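Local coordinates for tyrosyl-DNA phosphodiesterase 2 (Danio rerio, PDB 4F1H), which belongs to the endonuclease/exonuclease/phosphatase family of the DNase I-like clan and is modelled here with DNA and a magnesium ion, at residues I7-D12 against C27-L32; G13-T16 against D21-R24; A31-D36 against G243-F248; Y50-K53 against L59-E62; A101-T104 against K109-L112. All coordinates share one frame; numbering follows the deposited sequence. Where two conformers were deposited one is given.

Interactions 1, 3 and 4 pack helices on one mixed sheet, interaction 2 closes the loop leading into one of those helices, and interaction 5 lies in the other sheet. Interactions 1, 2 and 3 follow helix 19-33 from its first turns to its end: interaction 2 is nested inside the loop closed by interaction 1, and interaction 3 takes over at Ala-31 and Leu-32, its centre about 8 Å from that of interaction 1. In interaction 4, Leu-51 of helix 45-54 touches Cys-27. Interaction 5, a hairpin, is centred about 29 Å from interaction 2. Interactions 4 and 5 both fall inside the long loop that interaction 3 closes with C-terminal strand 243-249; together the five sample the two-sheet, helix-flanked DNase I-like fold.

Interaction 1. Residues I7-D12 against C27-L32; sequences ISWNVD and CSYLAL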
loop_
_atom_site.group_PDB
_atom_site.type_symbol
_atom_site.label_atom_id
_atom_site.label_comp_id
_atom_site.label_asym_id
_atom_site.label_seq_id
_atom_site.Cartn_x
_atom_site.Cartn_y
_atom_site.Cartn_z
ATOM N N ILE B 7 20.657 7.785 12.548
ATOM C CA ILE B 7 19.723 8.903 12.508
ATOM C C ILE B 7 19.360 9.055 11.044
ATOM O O ILE B 7 20.231 8.888 10.208
ATOM C CB ILE B 7 20.342 10.199 13.039
ATOM C CG1 ILE B 7 20.348 10.140 14.585
ATOM C CG2 ILE B 7 19.585 11.473 12.512
ATOM C CD1 ILE B 7 20.916 11.384 15.256
ATOM N N SER B 8 18.095 9.328 10.726
ATOM C CA SER B 8 17.720 9.666 9.345
ATOM C C SER B 8 16.955 10.980 9.424
ATOM O O SER B 8 16.084 11.179 10.294
ATOM C CB SER B 8 16.798 8.588 8.747
ATOM O OG SER B 8 16.446 8.897 7.389
ATOM N N TRP B 9 17.269 11.910 8.536
ATOM C CA TRP B 9 16.654 13.249 8.640
ATOM C C TRP B 9 16.675 13.980 7.309
ATOM O O TRP B 9 17.737 14.143 6.690
ATOM C CB TRP B 9 17.412 14.068 9.680
ATOM C CG TRP B 9 16.614 15.119 10.409
ATOM C CD1 TRP B 9 15.474 15.773 10.003
ATOM C CD2 TRP B 9 16.914 15.606 11.726
ATOM N NE1 TRP B 9 15.061 16.661 11.000
ATOM C CE2 TRP B 9 15.954 16.593 12.038
ATOM C CE3 TRP B 9 17.940 15.340 12.632
ATOM C CZ2 TRP B 9 15.933 17.277 13.269
ATOM C CZ3 TRP B 9 17.939 16.053 13.878
ATOM C CH2 TRP B 9 16.932 17.002 14.160
ATOM N N ASN B 10 15.507 14.470 6.880
ATOM C CA ASN B 10 15.467 15.414 5.767
ATOM C C ASN B 10 15.695 16.798 6.391
ATOM O O ASN B 10 14.873 17.281 7.186
ATOM C CB ASN B 10 14.085 15.309 5.065
ATOM C CG ASN B 10 13.912 16.326 3.962
ATOM O OD1 ASN B 10 14.430 17.438 4.047
ATOM N ND2 ASN B 10 13.150 15.972 2.931
ATOM N N VAL B 11 16.820 17.427 6.012
ATOM C CA VAL B 11 17.281 18.673 6.640
ATOM C C VAL B 11 16.654 19.924 6.058
ATOM O O VAL B 11 16.920 21.026 6.547
ATOM C CB VAL B 11 18.835 18.789 6.638
ATOM C CG1 VAL B 11 19.423 17.506 7.270
ATOM C CG2 VAL B 11 19.389 18.986 5.186
ATOM N N ASP B 12 15.842 19.758 5.010
ATOM C CA ASP B 12 15.116 20.889 4.411
ATOM C C ASP B 12 16.090 21.982 3.930
ATOM O O ASP B 12 15.907 23.163 4.211
ATOM C CB ASP B 12 14.080 21.490 5.352
ATOM C CG ASP B 12 13.063 22.373 4.635
ATOM O OD1 ASP B 12 13.065 22.428 3.382
ATOM O OD2 ASP B 12 12.239 22.994 5.330
ATOM N N CYS B 27 23.999 19.501 14.070
ATOM C CA CYS B 27 25.285 19.078 14.635
ATOM C C CYS B 27 25.190 18.831 16.128
ATOM O O CYS B 27 25.890 17.939 16.658
ATOM C CB CYS B 27 26.373 20.109 14.366
ATOM S SG CYS B 27 26.859 20.094 12.612
ATOM N N SER B 28 24.339 19.598 16.810
ATOM C CA SER B 28 24.132 19.378 18.256
ATOM C C SER B 28 23.511 17.997 18.496
ATOM O O SER B 28 23.906 17.264 19.415
ATOM C CB SER B 28 23.248 20.473 18.853
ATOM O OG SER B 28 23.028 20.255 20.246
ATOM N N TYR B 29 22.564 17.610 17.638
ATOM C CA TYR B 29 22.008 16.264 17.718
ATOM C C TYR B 29 23.025 15.199 17.459
ATOM O O TYR B 29 23.014 14.160 18.138
ATOM C CB TYR B 29 20.760 16.056 16.811
ATOM C CG TYR B 29 19.524 16.708 17.403
ATOM C CD1 TYR B 29 18.767 16.055 18.376
ATOM C CD2 TYR B 29 19.150 17.992 17.014
ATOM C CE1 TYR B 29 17.638 16.690 18.936
ATOM C CE2 TYR B 29 18.040 18.639 17.553
ATOM C CZ TYR B 29 17.287 17.975 18.516
ATOM O OH TYR B 29 16.208 18.664 19.064
ATOM N N LEU B 30 23.881 15.384 16.434
ATOM C CA LEU B 30 24.922 14.400 16.156
ATOM C C LEU B 30 25.905 14.251 17.311
ATOM O O LEU B 30 26.322 13.132 17.617
ATOM C CB LEU B 30 25.699 14.782 14.889
ATOM C CG LEU B 30 24.817 14.793 13.644
ATOM C CD1 LEU B 30 25.736 14.976 12.397
ATOM C CD2 LEU B 30 23.923 13.569 13.488
ATOM N N ALA B 31 26.237 15.362 17.972
ATOM C CA ALA B 31 27.194 15.341 19.092
ATOM C C ALA B 31 26.579 14.577 20.270
ATOM O O ALA B 31 27.264 13.832 20.996
ATOM C CB ALA B 31 27.558 16.735 19.492
ATOM N N LEU B 32 25.272 14.733 20.440
ATOM C CA LEU B 32 24.579 14.033 21.545
ATOM C C LEU B 32 24.345 12.545 21.275
ATOM O O LEU B 32 24.660 11.682 22.113
ATOM C CB LEU B 32 23.258 14.752 21.863
ATOM C CG LEU B 32 22.340 14.031 22.848
ATOM C CD1 LEU B 32 23.049 13.849 24.176
ATOM C CD2 LEU B 32 21.114 14.899 23.028
#
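In the beta-alpha-beta unit formed by strand 4-10, helix 19-33 and strand 37-43, the strand meets the helix through two side-chain pairs, Trp-9 with Tyr-29 and Ile-7 with Leu-30. Trp-9 drives the six-membered part of its indole edge-first at the phenol ring of Tyr-29. Its CH2 comes 3.7 Å from Tyr-29 CD2, above the ring but shifted toward the rim. The centroids are 5.3 Å apart and the planes stand at 72°, a T-shaped stack. Tyr-29 offers that face because its CG sits anti to the carbonyl carbon (chi1 -76°), which brings the ring down from the helix with its CD2 side over the indole edge. At the other end of the indole, NE1 is hydrogen-bonded to the carbonyl of His-241, so the ring is gripped at its polar end as well. One step back along the strand, Ile-7 reaches up with its extended CG1 branch, and CD1 lies 4.1 Å from Leu-30 CD2, a plain apolar touch. At the strand's end, Asn-10 OD1 accepts from the backbone N of Asp-12 at 2.9 Å, an Asx turn that bends the chain where Asn-10 packs on a DNA phosphate. A helix packed on its own strand through apolar and aromatic side chains is typical of a beta-alpha-beta crossover.

Interaction 2. Residues G13-T16 against D21-R24; sequences GLDT and DRAR
Arg-22 reaches out from helix 19-33 to take hold of the Asp-15 carbonyl, and this is the tight part of the contact. Its NH1 lies 2.7 Å from Asp-15 O with an almost straight N-H...O angle of 175°. The oxygen sits in the guanidinium plane, whereas seen from the peptide the nitrogen stands well above the carbonyl plane. A bend at chi3 (38°) turns the end of the arginine chain into this position. The other nitrogens are occupied too: NE donates to Thr-238 O, from a distant part of the chain, NH2 to Asp-12 O, and NH1 also to Leu-17 O. Asp-12, Asp-15 and Leu-17 supply their carbonyls from the loop between strand 4-10 and helix 19-33, the first connection of the beta-alpha-beta unit, and the buried guanidinium holds that loop against the early turns of the helix. The carboxylate of Asp-15 is tied to Arg-22 far more loosely. Its OD2 lies over one face of the guanidinium, 3.7 Å from Arg-22 NH1, a long salt bridge of charge alone with no N-H aimed at it; the stronger partner of OD2 is Arg-236, and OD1 accepts from Leu-17 N. On the outer side, Thr-16 merely brushes the guanidinium edge, its carbonyl carbon 4.4 Å from Arg-22 NH1. Exposed Arg-24 turns along its own helix instead, and its NH1 meets Asp-21 OD1 at 2.8 Å in a salt bridge.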
loop_
_atom_site.group_PDB
_atom_site.type_symbol
_atom_site.label_atom_id
_atom_site.label_comp_id
_atom_site.label_asym_id
_atom_site.label_seq_id
_atom_site.Cartn_x
_atom_site.Cartn_y
_atom_site.Cartn_z
ATOM N N GLY B 13 17.085 21.576 3.156
ATOM C CA GLY B 13 18.031 22.504 2.563
ATOM C C GLY B 13 17.428 23.485 1.567
ATOM O O GLY B 13 18.060 24.496 1.254
ATOM N N LEU B 14 16.237 23.182 1.043
ATOM C CA LEU B 14 15.537 24.132 0.147
ATOM C C LEU B 14 14.961 25.334 0.907
ATOM O O LEU B 14 14.604 26.345 0.298
ATOM C CB LEU B 14 14.443 23.405 -0.632
ATOM C CG LEU B 14 15.052 22.398 -1.636
ATOM C CD1 LEU B 14 13.962 21.562 -2.363
ATOM C CD2 LEU B 14 15.995 23.069 -2.665
ATOM N N ASP B 15 14.855 25.222 2.228
ATOM C CA ASP B 15 14.430 26.362 3.065
ATOM C C ASP B 15 15.714 27.044 3.516
ATOM O O ASP B 15 16.435 26.519 4.372
ATOM C CB ASP B 15 13.622 25.865 4.267
ATOM C CG ASP B 15 13.317 26.952 5.270
ATOM O OD1 ASP B 15 13.600 28.135 5.007
ATOM O OD2 ASP B 15 12.744 26.611 6.329
ATOM N N THR B 16 16.017 28.202 2.944
ATOM C CA THR B 16 17.310 28.816 3.255
ATOM C C THR B 16 17.241 29.724 4.491
ATOM O O THR B 16 18.276 30.226 4.957
ATOM C CB THR B 16 17.862 29.600 2.055
ATOM O OG1 THR B 16 16.936 30.636 1.726
ATOM C CG2 THR B 16 18.030 28.676 0.828
ATOM N N ASP B 21 22.061 28.387 11.225
ATOM C CA ASP B 21 21.626 28.068 12.590
ATOM C C ASP B 21 21.012 26.661 12.650
ATOM O O ASP B 21 21.201 25.920 13.630
ATOM C CB ASP B 21 20.594 29.082 13.083
ATOM C CG ASP B 21 21.180 30.471 13.274
ATOM O OD1 ASP B 21 22.350 30.555 13.698
ATOM O OD2 ASP B 21 20.464 31.463 13.002
ATOM N N ARG B 22 20.251 26.295 11.615
ATOM C CA ARG B 22 19.636 24.948 11.616
ATOM C C ARG B 22 20.668 23.809 11.440
ATOM O O ARG B 22 20.551 22.738 12.050
ATOM C CB ARG B 22 18.455 24.884 10.612
ATOM C CG ARG B 22 17.255 25.765 11.077
ATOM C CD ARG B 22 16.341 26.159 9.935
ATOM N NE ARG B 22 16.235 25.026 9.023
ATOM C CZ ARG B 22 16.258 25.119 7.697
ATOM N NH1 ARG B 22 16.344 26.290 7.073
ATOM N NH2 ARG B 22 16.203 24.013 6.996
ATOM N N ALA B 23 21.731 24.040 10.663
ATOM C CA ALA B 23 22.792 23.043 10.523
ATOM C C ALA B 23 23.517 22.858 11.852
ATOM O O ALA B 23 23.923 21.738 12.197
ATOM C CB ALA B 23 23.792 23.458 9.435
ATOM N N ARG B 24 23.685 23.962 12.575
ATOM C CA ARG B 24 24.258 23.897 13.916
ATOM C C ARG B 24 23.379 23.068 14.838
ATOM O O ARG B 24 23.874 22.287 15.682
ATOM C CB ARG B 24 24.450 25.312 14.471
ATOM C CG ARG B 24 25.888 25.763 14.499
ATOM C CD ARG B 24 26.040 27.035 15.328
ATOM N NE ARG B 24 25.294 28.144 14.731
ATOM C CZ ARG B 24 25.710 28.830 13.663
ATOM N NH1 ARG B 24 24.969 29.826 13.172
ATOM N NH2 ARG B 24 26.871 28.517 13.085
#

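Interaction 3. Residues A31-D36 against G243-F248; sequences ALYTPD and GIYCTF
Tyr-33, in the last turn of helix 19-33, lays its ring edge against the face of Tyr-245 on strand 243-249. Starting at CB, the side chain already touches the strand tyrosine, with Tyr-33 CB 4.1 Å from Tyr-245 CE1. CG comes 4.2 Å from Tyr-245 CD1. The closest approach belongs to CD2, which hangs over the centre of the Tyr-245 ring, 3.4 Å above its plane and 3.5 Å from Tyr-245 CD1. Further out, Tyr-33 CE2 has moved toward the opposite flank, 3.8 Å from Tyr-245 CD2. Beyond CE2 the ring leads away from Tyr-245 to its hydroxyl. With the planes at 57° and the centroids 4.7 Å apart, this is an edge-to-face pair tilted well short of perpendicular. Tyr-245 supplies the face because its CG is anti to the backbone N (chi1 174°), lifting the ring from the sheet toward the end of the helix; Ile-7 packs against it from neighbouring strand 4-10, while Tyr-33 also touches Ile-227. No hydrogen bond links the two segments, which implies that the end of the helix meets the C-terminal strand through aromatic C-H groups and pi electrons, both rings remaining partly exposed.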
loop_
_atom_site.group_PDB
_atom_site.type_symbol
_atom_site.label_atom_id
_atom_site.label_comp_id
_atom_site.label_asym_id
_atom_site.label_seq_id
_atom_site.Cartn_x
_atom_site.Cartn_y
_atom_site.Cartn_z
ATOM N N ALA B 31 26.237 15.362 17.972
ATOM C CA ALA B 31 27.194 15.341 19.092
ATOM C C ALA B 31 26.579 14.577 20.270
ATOM O O ALA B 31 27.264 13.832 20.996
ATOM C CB ALA B 31 27.558 16.735 19.492
ATOM N N LEU B 32 25.272 14.733 20.440
ATOM C CA LEU B 32 24.579 14.033 21.545
ATOM C C LEU B 32 24.345 12.545 21.275
ATOM O O LEU B 32 24.660 11.682 22.113
ATOM C CB LEU B 32 23.258 14.752 21.863
ATOM C CG LEU B 32 22.340 14.031 22.848
ATOM C CD1 LEU B 32 23.049 13.849 24.176
ATOM C CD2 LEU B 32 21.114 14.899 23.028
ATOM N N TYR B 33 23.789 12.225 20.101
ATOM C CA TYR B 33 23.386 10.863 19.799
ATOM C C TYR B 33 24.502 9.980 19.236
ATOM O O TYR B 33 24.368 8.767 19.261
ATOM C CB TYR B 33 22.168 10.843 18.858
ATOM C CG TYR B 33 20.895 11.206 19.619
ATOM C CD1 TYR B 33 20.562 12.542 19.863
ATOM C CD2 TYR B 33 20.044 10.219 20.100
ATOM C CE1 TYR B 33 19.399 12.877 20.604
ATOM C CE2 TYR B 33 18.899 10.545 20.832
ATOM C CZ TYR B 33 18.586 11.885 21.062
ATOM O OH TYR B 33 17.460 12.250 21.798
ATOM N N THR B 34 25.576 10.604 18.738
ATOM C CA THR B 34 26.726 9.906 18.150
ATOM C C THR B 34 26.342 8.648 17.373
ATOM O O THR B 34 26.830 7.541 17.651
ATOM C CB THR B 34 27.835 9.603 19.216
ATOM O OG1 THR B 34 27.292 8.746 20.241
ATOM C CG2 THR B 34 28.355 10.890 19.799
ATOM N N PRO B 35 25.464 8.808 16.358
ATOM C CA PRO B 35 24.967 7.650 15.618
ATOM C C PRO B 35 26.099 7.027 14.815
ATOM O O PRO B 35 26.961 7.770 14.334
ATOM C CB PRO B 35 23.921 8.258 14.659
ATOM C CG PRO B 35 24.264 9.765 14.585
ATOM C CD PRO B 35 24.874 10.088 15.922
ATOM N N ASP B 36 26.090 5.714 14.655
ATOM C CA ASP B 36 27.020 5.041 13.727
ATOM C C ASP B 36 26.822 5.430 12.255
ATOM O O ASP B 36 27.794 5.512 11.513
ATOM C CB ASP B 36 26.888 3.535 13.888
ATOM C CG ASP B 36 27.157 3.113 15.321
ATOM O OD1 ASP B 36 28.144 3.636 15.902
ATOM O OD2 ASP B 36 26.362 2.314 15.879
ATOM N N GLY B 243 13.532 14.271 12.880
ATOM C CA GLY B 243 14.486 13.228 12.573
ATOM C C GLY B 243 14.112 11.936 13.270
ATOM O O GLY B 243 13.328 11.933 14.219
ATOM N N ILE B 244 14.636 10.815 12.776
ATOM C CA ILE B 244 14.425 9.531 13.449
ATOM C C ILE B 244 15.758 9.080 14.036
ATOM O O ILE B 244 16.760 9.020 13.323
ATOM C CB ILE B 244 13.959 8.442 12.478
ATOM C CG1 ILE B 244 12.573 8.786 11.916
ATOM C CG2 ILE B 244 13.830 7.086 13.196
ATOM C CD1 ILE B 244 12.116 7.832 10.792
ATOM N N TYR B 245 15.793 8.783 15.350
ATOM C CA TYR B 245 16.917 8.049 15.946
ATOM C C TYR B 245 16.495 6.583 16.173
ATOM O O TYR B 245 15.392 6.301 16.667
ATOM C CB TYR B 245 17.332 8.683 17.276
ATOM C CG TYR B 245 18.392 7.882 18.019
ATOM C CD1 TYR B 245 19.695 7.798 17.544
ATOM C CD2 TYR B 245 18.076 7.243 19.219
ATOM C CE1 TYR B 245 20.661 7.068 18.228
ATOM C CE2 TYR B 245 19.029 6.530 19.902
ATOM C CZ TYR B 245 20.301 6.438 19.402
ATOM O OH TYR B 245 21.235 5.693 20.086
ATOM N N CYS B 246 17.333 5.625 15.788
ATOM C CA CYS B 246 16.921 4.234 15.984
ATOM C C CYS B 246 18.113 3.358 16.309
ATOM O O CYS B 246 19.182 3.518 15.719
ATOM C CB CYS B 246 16.240 3.697 14.712
ATOM S SG CYS B 246 15.345 2.145 14.952
ATOM N N THR B 247 17.939 2.428 17.237
ATOM C CA THR B 247 18.968 1.418 17.498
ATOM C C THR B 247 18.528 0.010 17.101
ATOM O O THR B 247 17.331 -0.286 17.005
ATOM C CB THR B 247 19.390 1.374 18.978
ATOM O OG1 THR B 247 18.228 1.147 19.781
ATOM C CG2 THR B 247 20.010 2.660 19.416
ATOM N N PHE B 248 19.505 -0.871 16.924
ATOM C CA PHE B 248 19.225 -2.234 16.470
ATOM C C PHE B 248 19.971 -3.257 17.319
ATOM O O PHE B 248 21.104 -3.002 17.738
ATOM C CB PHE B 248 19.658 -2.421 15.023
ATOM C CG PHE B 248 18.935 -1.523 14.065
ATOM C CD1 PHE B 248 19.382 -0.219 13.887
ATOM C CD2 PHE B 248 17.810 -1.961 13.370
ATOM C CE1 PHE B 248 18.707 0.647 13.015
ATOM C CE2 PHE B 248 17.136 -1.101 12.489
ATOM C CZ PHE B 248 17.577 0.206 12.334
#

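Interaction 4. Residues Y50-K53 against L59-E62; sequences YLKK and LFFE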
loop_
_atom_site.group_PDB
_atom_site.type_symbol
_atom_site.label_atom_id
_atom_site.label_comp_id
_atom_site.label_asym_id
_atom_site.label_seq_id
_atom_site.Cartn_x
_atom_site.Cartn_y
_atom_site.Cartn_z
ATOM N N TYR B 50 29.198 23.119 5.722
ATOM C CA TYR B 50 29.220 23.304 7.173
ATOM C C TYR B 50 29.393 21.988 7.959
ATOM O O TYR B 50 30.223 21.899 8.876
ATOM C CB TYR B 50 27.992 24.049 7.674
ATOM C CG TYR B 50 28.139 24.294 9.152
ATOM C CD1 TYR B 50 29.132 25.154 9.630
ATOM C CD2 TYR B 50 27.365 23.602 10.078
ATOM C CE1 TYR B 50 29.317 25.362 10.995
ATOM C CE2 TYR B 50 27.536 23.812 11.455
ATOM C CZ TYR B 50 28.516 24.694 11.898
ATOM O OH TYR B 50 28.704 24.907 13.247
ATOM N N LEU B 51 28.588 20.976 7.638
ATOM C CA LEU B 51 28.692 19.705 8.363
ATOM C C LEU B 51 30.072 19.044 8.313
ATOM O O LEU B 51 30.512 18.464 9.301
ATOM C CB LEU B 51 27.670 18.689 7.847
ATOM C CG LEU B 51 26.187 18.977 7.929
ATOM C CD1 LEU B 51 25.467 17.773 7.310
ATOM C CD2 LEU B 51 25.769 19.143 9.392
ATOM N N LYS B 52 30.714 19.071 7.148
ATOM C CA LYS B 52 32.030 18.469 6.964
ATOM C C LYS B 52 33.093 19.153 7.845
ATOM O O LYS B 52 34.006 18.496 8.388
ATOM C CB LYS B 52 32.386 18.467 5.472
ATOM C CG LYS B 52 31.585 17.407 4.725
ATOM C CD LYS B 52 32.022 17.186 3.262
ATOM C CE LYS B 52 31.788 18.433 2.466
ATOM N NZ LYS B 52 31.713 18.211 0.999
ATOM N N LYS B 53 32.927 20.455 8.039
ATOM C CA LYS B 53 33.802 21.231 8.931
ATOM C C LYS B 53 33.647 20.834 10.400
ATOM O O LYS B 53 34.639 20.777 11.145
ATOM C CB LYS B 53 33.486 22.728 8.787
ATOM C CG LYS B 53 34.699 23.664 8.689
ATOM C CD LYS B 53 35.338 23.953 10.048
ATOM C CE LYS B 53 36.136 25.264 10.021
ATOM N NZ LYS B 53 36.997 25.378 8.801
ATOM N N LEU B 59 32.788 10.047 7.917
ATOM C CA LEU B 59 33.104 9.938 6.494
ATOM C C LEU B 59 31.800 10.211 5.734
ATOM O O LEU B 59 30.775 9.572 6.035
ATOM C CB LEU B 59 33.601 8.518 6.226
ATOM C CG LEU B 59 33.759 8.092 4.764
ATOM C CD1 LEU B 59 34.768 9.003 4.066
ATOM C CD2 LEU B 59 34.216 6.602 4.725
ATOM N N PHE B 60 31.847 11.106 4.735
ATOM C CA PHE B 60 30.631 11.580 4.042
ATOM C C PHE B 60 30.552 11.010 2.617
ATOM O O PHE B 60 31.558 11.029 1.886
ATOM C CB PHE B 60 30.705 13.093 3.880
ATOM C CG PHE B 60 30.326 13.872 5.104
ATOM C CD1 PHE B 60 31.173 13.925 6.200
ATOM C CD2 PHE B 60 29.141 14.596 5.129
ATOM C CE1 PHE B 60 30.832 14.653 7.338
ATOM C CE2 PHE B 60 28.801 15.351 6.262
ATOM C CZ PHE B 60 29.652 15.367 7.369
ATOM N N PHE B 61 29.363 10.546 2.206
ATOM C CA PHE B 61 29.080 10.229 0.800
ATOM C C PHE B 61 27.881 11.051 0.397
ATOM O O PHE B 61 26.909 11.110 1.133
ATOM C CB PHE B 61 28.776 8.746 0.660
ATOM C CG PHE B 61 29.975 7.899 0.908
ATOM C CD1 PHE B 61 30.878 7.648 -0.130
ATOM C CD2 PHE B 61 30.285 7.464 2.199
ATOM C CE1 PHE B 61 32.056 6.922 0.107
ATOM C CE2 PHE B 61 31.459 6.735 2.447
ATOM C CZ PHE B 61 32.353 6.471 1.401
ATOM N N GLU B 62 27.945 11.679 -0.774
ATOM C CA GLU B 62 26.865 12.570 -1.214
ATOM C C GLU B 62 26.216 12.044 -2.493
ATOM O O GLU B 62 26.896 11.451 -3.360
ATOM C CB GLU B 62 27.429 13.999 -1.420
ATOM C CG GLU B 62 27.996 14.664 -0.119
ATOM C CD GLU B 62 28.858 15.942 -0.393
ATOM O OE1 GLU B 62 29.877 16.132 0.329
ATOM O OE2 GLU B 62 28.508 16.738 -1.300
#
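Lys-52 lies over Phe-60 and carries most of the helix side of this contact. The CH-pi part is well centred: Lys-52 CG stands 3.5 Å from the centroid of the Phe-60 ring, only 3° off its normal, so the methylene sits squarely on the face and is about equally far from all six ring carbons. The charged part follows from the same chain. Beyond CD, a bend at chi3 (-64°) swings the amine past the ring toward Glu-62, which stretches out to meet it from the opposite direction. Lys-52 NZ reaches Glu-62 OE1 at 2.9 Å, a hydrogen-bonded salt bridge that uses the syn lone pair of the carboxylate oxygen. Apolar packing completes the contact, with Leu-51 CB 3.9 Å from Phe-60 CE2. The phenyl ring is therefore covered by the lysine methylene on a face and flanked by the preceding helical residue. In the fold, helix 45-54 here rests on strand 58-62, an outermost strand of its sheet within this chain; Phe-60 also touches Met-73 of adjoining strand 69-75, and Leu-51 packs against Leu-26 and Cys-27 of helix 19-33.

Interaction 5. Residues A101-T104 against K109-L112; sequences AQVT and KLYL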
loop_
_atom_site.group_PDB
_atom_site.type_symbol
_atom_site.label_atom_id
_atom_site.label_comp_id
_atom_site.label_asym_id
_atom_site.label_seq_id
_atom_site.Cartn_x
_atom_site.Cartn_y
_atom_site.Cartn_z
ATOM N N ALA B 101 25.781 2.466 0.542
ATOM C CA ALA B 101 27.149 2.280 1.069
ATOM C C ALA B 101 27.206 0.928 1.741
ATOM O O ALA B 101 26.374 0.618 2.597
ATOM C CB ALA B 101 27.539 3.383 2.067
ATOM N N GLN B 102 28.166 0.102 1.338
ATOM C CA GLN B 102 28.402 -1.195 1.983
ATOM C C GLN B 102 29.543 -1.017 2.959
ATOM O O GLN B 102 30.548 -0.407 2.642
ATOM C CB GLN B 102 28.771 -2.236 0.922
ATOM C CG GLN B 102 27.665 -2.392 -0.088
ATOM C CD GLN B 102 27.814 -3.636 -0.936
ATOM O OE1 GLN B 102 27.891 -3.569 -2.172
ATOM N NE2 GLN B 102 27.849 -4.781 -0.276
ATOM N N VAL B 103 29.360 -1.503 4.184
ATOM C CA VAL B 103 30.323 -1.276 5.243
ATOM C C VAL B 103 30.409 -2.537 6.110
ATOM O O VAL B 103 29.585 -3.444 5.951
ATOM C CB VAL B 103 29.925 -0.083 6.144
ATOM C CG1 VAL B 103 29.652 1.205 5.287
ATOM C CG2 VAL B 103 28.684 -0.428 7.034
ATOM N N THR B 104 31.409 -2.611 7.004
ATOM C CA THR B 104 31.384 -3.636 8.063
ATOM C C THR B 104 31.295 -2.955 9.429
ATOM O O THR B 104 31.863 -1.878 9.641
ATOM C CB THR B 104 32.600 -4.620 8.045
ATOM O OG1 THR B 104 33.797 -3.900 8.292
ATOM C CG2 THR B 104 32.742 -5.276 6.708
ATOM N N LYS B 109 28.660 -7.372 7.810
ATOM C CA LYS B 109 28.438 -6.526 6.647
ATOM C C LYS B 109 27.090 -5.837 6.809
ATOM O O LYS B 109 26.105 -6.496 7.152
ATOM C CB LYS B 109 28.435 -7.372 5.371
ATOM C CG LYS B 109 28.432 -6.539 4.114
ATOM C CD LYS B 109 28.303 -7.413 2.842
ATOM C CE LYS B 109 29.622 -8.070 2.452
ATOM N NZ LYS B 109 29.425 -8.951 1.246
ATOM N N LEU B 110 27.051 -4.520 6.557
ATOM C CA LEU B 110 25.778 -3.784 6.498
ATOM C C LEU B 110 25.642 -3.233 5.090
ATOM O O LEU B 110 26.639 -2.808 4.496
ATOM C CB LEU B 110 25.724 -2.604 7.475
ATOM C CG LEU B 110 26.126 -2.849 8.922
ATOM C CD1 LEU B 110 25.921 -1.539 9.690
ATOM C CD2 LEU B 110 25.329 -4.007 9.525
ATOM N N TYR B 111 24.413 -3.198 4.567
ATOM C CA TYR B 111 24.188 -2.655 3.225
ATOM C C TYR B 111 23.268 -1.462 3.502
ATOM O O TYR B 111 22.084 -1.665 3.777
ATOM C CB TYR B 111 23.532 -3.754 2.383
ATOM C CG TYR B 111 23.304 -3.490 0.917
ATOM C CD1 TYR B 111 22.098 -2.960 0.475
ATOM C CD2 TYR B 111 24.252 -3.867 -0.040
ATOM C CE1 TYR B 111 21.845 -2.750 -0.895
ATOM C CE2 TYR B 111 24.019 -3.646 -1.425
ATOM C CZ TYR B 111 22.816 -3.101 -1.833
ATOM O OH TYR B 111 22.576 -2.892 -3.196
ATOM N N LEU B 112 23.841 -0.248 3.518
ATOM C CA LEU B 112 23.133 0.967 3.953
ATOM C C LEU B 112 22.581 1.708 2.742
ATOM O O LEU B 112 23.270 1.880 1.737
ATOM C CB LEU B 112 24.092 1.876 4.725
ATOM C CG LEU B 112 24.760 1.152 5.906
ATOM C CD1 LEU B 112 25.909 2.018 6.396
ATOM C CD2 LEU B 112 23.795 0.841 7.036
HETATM O O HOH W 1 28.948 -7.001 -0.732
#
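Val-103 faces Leu-110 and Leu-112 on one side of a beta hairpin, strands 97-105 and 108-114, while Gln-102 meets Tyr-111 and Lys-109 on the other. The backbones are antiparallel, with Ala-101/Leu-112 and Val-103/Leu-110 as hydrogen-bonded pairs; Leu-110 N to Val-103 O, at 2.8 Å, is one of the four bonds. On the valine side, Val-103 and Leu-110 pass at a slant, CG2 of Val-103 lying 3.7 Å from CB of Leu-110. That methyl stands between the backbone N and the carbonyl carbon, and it also touches Leu-112 CD1 at 3.8 Å, where the two side chains run nearly at right angles. Leu-74 of strand 69-75, in the other sheet, covers Val-103 and Leu-112, so this surface belongs to the packing between sheets. On the opposite surface Gln-102 stretches its chain across Tyr-111, with amide and ring planes 62° apart. Its CD is 3.7 Å from Tyr-111 CD2, and NE2 comes up at the ring edge, near the ring plane. Lys-109 runs alongside Gln-102, pointing the same way, before turning at chi3 (-79°); its amine pairs with Asp-144 of the loop before strand 145-150. A water accepts from Lys-109 NZ at 2.8 Å; its link to Gln-102 NE2, modelled at 2.5 Å, is too short to be trusted in detail.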